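PDB 3TC8: leucine aminopeptidase from Parabacteroides distasonis, which probably acts as a zinc-dependent exopeptidase of family M28, with aminopeptidase or glutaminyl-cyclase-like activity. Local coordinates for residues A[98-103]-A[196-201]; A[247-252]-A[262-267]. All blocks are in the same frame, centred on the assembly; numbering follows the deposited sequence.

Contact 1: residues A[98-103]-A[196-201]; sequences LLFAHW and GILLDM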
loop_
_atom_site.group_PDB
_atom_site.type_symbol
_atom_site.label_atom_id
_atom_site.label_comp_id
_atom_site.label_asym_id
_atom_site.label_seq_id
_atom_site.Cartn_x
_atom_site.Cartn_y
_atom_site.Cartn_z
ATOM N N LEU A 98 6.108 -0.134 10.999
ATOM C CA LEU A 98 6.063 -0.594 9.636
ATOM C C LEU A 98 4.978 0.133 8.853
ATOM O O LEU A 98 3.826 0.064 9.237
ATOM C CB LEU A 98 5.813 -2.093 9.648
ATOM C CG LEU A 98 5.607 -2.754 8.274
ATOM C CD1 LEU A 98 6.789 -2.634 7.398
ATOM C CD2 LEU A 98 5.145 -4.215 8.455
ATOM N N LEU A 99 5.376 0.747 7.744
ATOM C CA LEU A 99 4.417 1.418 6.827
ATOM C C LEU A 99 4.597 0.741 5.474
ATOM O O LEU A 99 5.704 0.608 4.982
ATOM C CB LEU A 99 4.748 2.911 6.708
ATOM C CG LEU A 99 4.765 3.696 8.005
ATOM C CD1 LEU A 99 5.155 5.173 7.709
ATOM C CD2 LEU A 99 3.455 3.644 8.752
ATOM N N PHE A 100 3.467 0.343 4.859
ATOM C CA PHE A 100 3.584 -0.533 3.675
ATOM C C PHE A 100 2.488 -0.313 2.698
ATOM O O PHE A 100 1.457 0.272 2.983
ATOM C CB PHE A 100 3.775 -2.010 4.078
ATOM C CG PHE A 100 2.695 -2.642 4.927
ATOM C CD1 PHE A 100 2.514 -2.311 6.258
ATOM C CD2 PHE A 100 1.922 -3.663 4.415
ATOM C CE1 PHE A 100 1.624 -2.960 7.068
ATOM C CE2 PHE A 100 1.006 -4.319 5.240
ATOM C CZ PHE A 100 0.863 -3.997 6.538
ATOM N N ALA A 101 2.743 -0.768 1.472
ATOM C CA ALA A 101 1.823 -0.649 0.328
ATOM C C ALA A 101 2.315 -1.633 -0.747
ATOM O O ALA A 101 3.453 -2.033 -0.711
ATOM C CB ALA A 101 1.887 0.794 -0.231
ATOM N N HIS A 102 1.406 -2.009 -1.636
ATOM C CA HIS A 102 1.833 -2.822 -2.784
ATOM C C HIS A 102 2.153 -1.917 -3.955
ATOM O O HIS A 102 1.505 -0.888 -4.177
ATOM C CB HIS A 102 0.794 -3.890 -3.175
ATOM C CG HIS A 102 -0.309 -3.462 -4.071
ATOM N ND1 HIS A 102 -0.226 -3.642 -5.436
ATOM C CD2 HIS A 102 -1.509 -2.890 -3.847
ATOM C CE1 HIS A 102 -1.304 -3.172 -6.016
ATOM N NE2 HIS A 102 -2.123 -2.741 -5.087
ATOM N N TRP A 103 3.143 -2.320 -4.764
ATOM C CA TRP A 103 3.605 -1.497 -5.884
ATOM C C TRP A 103 3.335 -2.071 -7.267
ATOM O O TRP A 103 3.482 -1.356 -8.264
ATOM C CB TRP A 103 5.082 -1.090 -5.744
ATOM C CG TRP A 103 6.089 -2.154 -5.955
ATOM C CD1 TRP A 103 6.558 -3.024 -5.029
ATOM C CD2 TRP A 103 6.854 -2.390 -7.137
ATOM N NE1 TRP A 103 7.552 -3.802 -5.577
ATOM C CE2 TRP A 103 7.787 -3.408 -6.860
ATOM C CE3 TRP A 103 6.845 -1.825 -8.418
ATOM C CZ2 TRP A 103 8.655 -3.872 -7.831
ATOM C CZ3 TRP A 103 7.738 -2.265 -9.361
ATOM C CH2 TRP A 103 8.638 -3.263 -9.062
ATOM N N GLY A 196 1.852 -1.931 12.359
ATOM C CA GLY A 196 1.944 -1.668 10.938
ATOM C C GLY A 196 0.730 -0.903 10.408
ATOM O O GLY A 196 -0.387 -1.072 10.890
ATOM N N ILE A 197 0.977 -0.059 9.399
ATOM C CA ILE A 197 -0.079 0.637 8.679
ATOM C C ILE A 197 0.118 0.380 7.186
ATOM O O ILE A 197 1.166 0.727 6.626
ATOM C CB ILE A 197 -0.120 2.151 8.917
ATOM C CG1 ILE A 197 -0.306 2.457 10.425
ATOM C CG2 ILE A 197 -1.215 2.787 8.090
ATOM C CD1 ILE A 197 -0.144 3.956 10.719
ATOM N N LEU A 198 -0.869 -0.250 6.558
ATOM C CA LEU A 198 -0.966 -0.442 5.122
ATOM C C LEU A 198 -1.803 0.676 4.518
ATOM O O LEU A 198 -2.880 0.963 5.004
ATOM C CB LEU A 198 -1.632 -1.791 4.857
ATOM C CG LEU A 198 -2.044 -2.107 3.417
ATOM C CD1 LEU A 198 -0.862 -2.091 2.454
ATOM C CD2 LEU A 198 -2.733 -3.448 3.359
ATOM N N LEU A 199 -1.325 1.255 3.426
ATOM C CA LEU A 199 -2.081 2.186 2.621
ATOM C C LEU A 199 -2.405 1.469 1.309
ATOM O O LEU A 199 -1.480 1.041 0.598
ATOM C CB LEU A 199 -1.287 3.445 2.311
ATOM C CG LEU A 199 -0.722 4.229 3.517
ATOM C CD1 LEU A 199 -0.023 5.489 3.043
ATOM C CD2 LEU A 199 -1.816 4.489 4.516
ATOM N N ASP A 200 -3.659 1.422 0.952
ATOM C CA ASP A 200 -4.087 0.800 -0.306
ATOM C C ASP A 200 -5.263 1.593 -0.861
ATOM O O ASP A 200 -6.237 1.753 -0.146
ATOM C CB ASP A 200 -4.459 -0.666 -0.042
ATOM C CG ASP A 200 -4.703 -1.489 -1.280
ATOM O OD1 ASP A 200 -4.460 -1.031 -2.407
ATOM O OD2 ASP A 200 -5.112 -2.699 -1.158
HETATM N N MSE A 201 -5.166 2.110 -2.075
HETATM C CA MSE A 201 -6.270 2.908 -2.633
HETATM C C MSE A 201 -6.643 4.095 -1.742
HETATM O O MSE A 201 -7.772 4.212 -1.259
HETATM C CB MSE A 201 -7.506 2.024 -2.992
HETATM C CG MSE A 201 -7.180 0.996 -4.081
HETATM SE SE MSE A 201 -8.632 0.002 -4.703
HETATM C CE MSE A 201 -9.172 1.116 -5.954
HETATM O O HOH W 1 -1.221 -1.034 -1.188
#
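Leu98-Ala101 and Gly196-Leu199 run side by side as parallel neighbours inside the mixed sheet of the M28 zinc-peptidase fold, their short axes 21° apart. The amide of Ile197 donates to Leu98 O (2.9 Å), Phe100 N to Ile197 O (2.9 Å) and Leu199 N to Phe100 O (3.0 Å), so the donor alternates from one strand to the other. Leu99 and Ile197 share one face and lie alongside each other, Leu99 CD2 3.9 Å from Ile197 CB. Leu98, Phe100 and Leu198 point to the other face. Phe100 CG sits between the backbone N and carbonyl carbon (chi1 59°), which starts the ring off toward the neighbouring strand. There it meets Leu198 CB in a CH-pi contact over one face, offset toward the rim, with CB 3.7 Å from Phe100 CE2. Gly196 C lies at the ring's edge, and a CB on Gly196 would come within a tight 3.1 Å of Phe100 CE1. Val254 of helix 250-258 packs on the same Phe100 side chain. Toward the zinc site, His102 uses NE2 in a hydrogen bond with the zinc ligand Asp127 and ND1 in another with Asp104, a second-shell role that fixes its ring. Asp200 OD1 approaches the ring in plane at its CD2 edge (3.8 Å), the carboxylate turned 85° to the ring. Where direct pairing stops, a water continues the pattern, accepting from His102 N and donating to Leu199 O, 2.8 Å from each.

Contact 2: residues A[247-252]-A[262-267]; sequences ITDDHQ and SIDIIN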
loop_
_atom_site.group_PDB
_atom_site.type_symbol
_atom_site.label_atom_id
_atom_site.label_comp_id
_atom_site.label_asym_id
_atom_site.label_seq_id
_atom_site.Cartn_x
_atom_site.Cartn_y
_atom_site.Cartn_z
ATOM N N ILE A 247 -11.577 -7.029 4.463
ATOM C CA ILE A 247 -10.886 -6.902 3.196
ATOM C C ILE A 247 -9.606 -7.745 3.209
ATOM O O ILE A 247 -8.749 -7.565 4.051
ATOM C CB ILE A 247 -10.585 -5.421 2.897
ATOM C CG1 ILE A 247 -11.877 -4.595 2.849
ATOM C CG2 ILE A 247 -9.794 -5.291 1.610
ATOM C CD1 ILE A 247 -11.705 -3.093 2.799
ATOM N N THR A 248 -9.459 -8.632 2.215
ATOM C CA THR A 248 -8.224 -9.384 2.008
ATOM C C THR A 248 -7.171 -8.422 1.488
ATOM O O THR A 248 -7.371 -7.754 0.489
ATOM C CB THR A 248 -8.439 -10.496 0.965
ATOM O OG1 THR A 248 -9.451 -11.384 1.423
ATOM C CG2 THR A 248 -7.131 -11.220 0.678
ATOM N N ASP A 249 -6.068 -8.312 2.203
ATOM C CA ASP A 249 -5.013 -7.396 1.803
ATOM C C ASP A 249 -3.724 -7.748 2.503
ATOM O O ASP A 249 -3.667 -8.673 3.338
ATOM C CB ASP A 249 -5.448 -5.954 2.088
ATOM C CG ASP A 249 -4.968 -4.943 1.073
ATOM O OD1 ASP A 249 -4.048 -5.253 0.289
ATOM O OD2 ASP A 249 -5.536 -3.786 1.065
ATOM N N ASP A 250 -2.635 -7.058 2.167
ATOM C CA ASP A 250 -1.339 -7.455 2.631
ATOM C C ASP A 250 -1.223 -7.511 4.147
ATOM O O ASP A 250 -0.439 -8.279 4.681
ATOM C CB ASP A 250 -0.264 -6.478 2.076
ATOM C CG ASP A 250 -0.019 -6.568 0.548
ATOM O OD1 ASP A 250 0.368 -7.636 0.105
ATOM O OD2 ASP A 250 -0.183 -5.557 -0.152
ATOM N N HIS A 251 -1.977 -6.648 4.837
ATOM C CA HIS A 251 -1.874 -6.604 6.306
ATOM C C HIS A 251 -2.239 -7.922 6.981
ATOM O O HIS A 251 -1.645 -8.258 8.015
ATOM C CB HIS A 251 -2.719 -5.451 6.868
ATOM C CG HIS A 251 -4.191 -5.594 6.709
ATOM N ND1 HIS A 251 -4.764 -5.920 5.497
ATOM C CD2 HIS A 251 -5.193 -5.450 7.612
ATOM C CE1 HIS A 251 -6.072 -5.982 5.668
ATOM N NE2 HIS A 251 -6.358 -5.689 6.940
ATOM N N GLN A 252 -3.125 -8.714 6.370
ATOM C CA GLN A 252 -3.479 -9.995 7.015
ATOM C C GLN A 252 -2.283 -10.936 7.110
ATOM O O GLN A 252 -2.173 -11.707 8.042
ATOM C CB GLN A 252 -4.644 -10.680 6.354
ATOM C CG GLN A 252 -4.347 -11.376 5.116
ATOM C CD GLN A 252 -5.634 -11.861 4.462
ATOM O OE1 GLN A 252 -6.538 -11.062 4.251
ATOM N NE2 GLN A 252 -5.670 -13.140 4.056
ATOM N N SER A 262 -1.555 -4.870 12.642
ATOM C CA SER A 262 -1.508 -4.009 11.449
ATOM C C SER A 262 -2.898 -3.649 11.009
ATOM O O SER A 262 -3.856 -4.432 11.160
ATOM C CB SER A 262 -0.742 -4.679 10.325
ATOM O OG SER A 262 0.570 -5.001 10.666
ATOM N N ILE A 263 -3.017 -2.457 10.441
ATOM C CA ILE A 263 -4.265 -1.956 9.928
ATOM C C ILE A 263 -4.148 -1.631 8.440
ATOM O O ILE A 263 -3.043 -1.438 7.901
ATOM C CB ILE A 263 -4.718 -0.710 10.711
ATOM C CG1 ILE A 263 -3.911 0.549 10.365
ATOM C CG2 ILE A 263 -4.716 -0.994 12.232
ATOM C CD1 ILE A 263 -4.557 1.840 10.870
ATOM N N ASP A 264 -5.320 -1.519 7.810
ATOM C CA ASP A 264 -5.445 -1.146 6.403
ATOM C C ASP A 264 -6.248 0.109 6.275
ATOM O O ASP A 264 -7.398 0.133 6.750
ATOM C CB ASP A 264 -6.110 -2.296 5.632
ATOM C CG ASP A 264 -5.985 -2.212 4.140
ATOM O OD1 ASP A 264 -5.417 -1.271 3.565
ATOM O OD2 ASP A 264 -6.512 -3.206 3.487
ATOM N N ILE A 265 -5.656 1.146 5.679
ATOM C CA ILE A 265 -6.337 2.375 5.310
ATOM C C ILE A 265 -6.621 2.226 3.824
ATOM O O ILE A 265 -5.695 2.238 3.002
ATOM C CB ILE A 265 -5.465 3.622 5.592
ATOM C CG1 ILE A 265 -5.025 3.680 7.065
ATOM C CG2 ILE A 265 -6.201 4.887 5.164
ATOM C CD1 ILE A 265 -4.141 4.816 7.426
ATOM N N ILE A 266 -7.895 2.085 3.481
ATOM C CA ILE A 266 -8.334 1.690 2.140
ATOM C C ILE A 266 -9.703 2.222 1.853
ATOM O O ILE A 266 -10.595 2.153 2.695
ATOM C CB ILE A 266 -8.257 0.138 1.964
ATOM C CG1 ILE A 266 -8.753 -0.274 0.576
ATOM C CG2 ILE A 266 -8.995 -0.616 3.058
ATOM C CD1 ILE A 266 -8.409 -1.712 0.201
ATOM N N ASN A 267 -9.882 2.755 0.661
ATOM C CA ASN A 267 -11.199 3.219 0.220
ATOM C C ASN A 267 -12.167 2.027 0.148
ATOM O O ASN A 267 -11.937 1.076 -0.605
ATOM C CB ASN A 267 -10.983 3.906 -1.133
ATOM C CG ASN A 267 -12.204 4.662 -1.642
ATOM O OD1 ASN A 267 -13.255 4.746 -0.970
ATOM N ND2 ASN A 267 -12.067 5.220 -2.847
#
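His251, in the first turn of helix 250-258, turns one face of its imidazole to Asp264 CB of strand 262-266. Its CG stands between the backbone N and the carbonyl carbon (chi1 67°), and the ring receives Asp264 CB squarely over its centre, 3.6 Å from the centroid, a CH-pi contact. CE1 also lies 3.6 Å from Asp264 OD2. Ser262 O sits in plane at the ring's edge, 3.9 Å from His251 CD2; this carbonyl is buried and has no polar partner in the model. At the root of the side chain, His251 CB rests 4.1 Å from Ser262 CB. The imidazole's polar hold is NE2, hydrogen-bonded to Glu212, whose other carboxylate oxygen takes the amide of Ile247. An alanine at His251 would probably leave Glu212 without its imidazole partner and open a gap over Asp264 CB. Asp264 CG lies anti to its backbone N (chi1 -165°), and beyond it OD2 comes 2.7 Å from Asp249 OD2, the two side chains crossing at about a right angle with carboxylate planes 63° apart. Asp249 turns its other oxygen, OD1, to the amide of Asp250 (3.0 Å) on the anti side, somewhat out of the carboxylate plane. Ile266 CD1 packs on Asp249 OD2, and Ile247 and Ile266 meet tip to tip, Ile247 CD1 3.7 Å from Ile266 CG2. With the Asp249 side chain about 8 Å from the zinc ion, the contact packs a helix start and its preceding loop on the outermost strand 262-266 of the M28 sheet.

Contacts 1 and 2, their centres 8 Å apart, are joined because strands 195-200 and 262-266 are neighbours in one sheet: Leu198 N probably donates to Ile263 O (2.8 Å). Helix 250-258, which supplies His251 to contact 2, covers the face bearing Phe100 and Leu198 in contact 1. The closest meeting is acidic, with Asp200 OD2 2.5 Å from Asp249 OD2, so Asp249 stands between Asp200 and Asp264. The metal lies nearby: about 5 Å from the side chain of His102 in contact 1 and about 8 Å from that of Asp249 in contact 2. A 1,2-ethanediol molecule, about 3 Å from Asp200's side chain, may mark a pocket here.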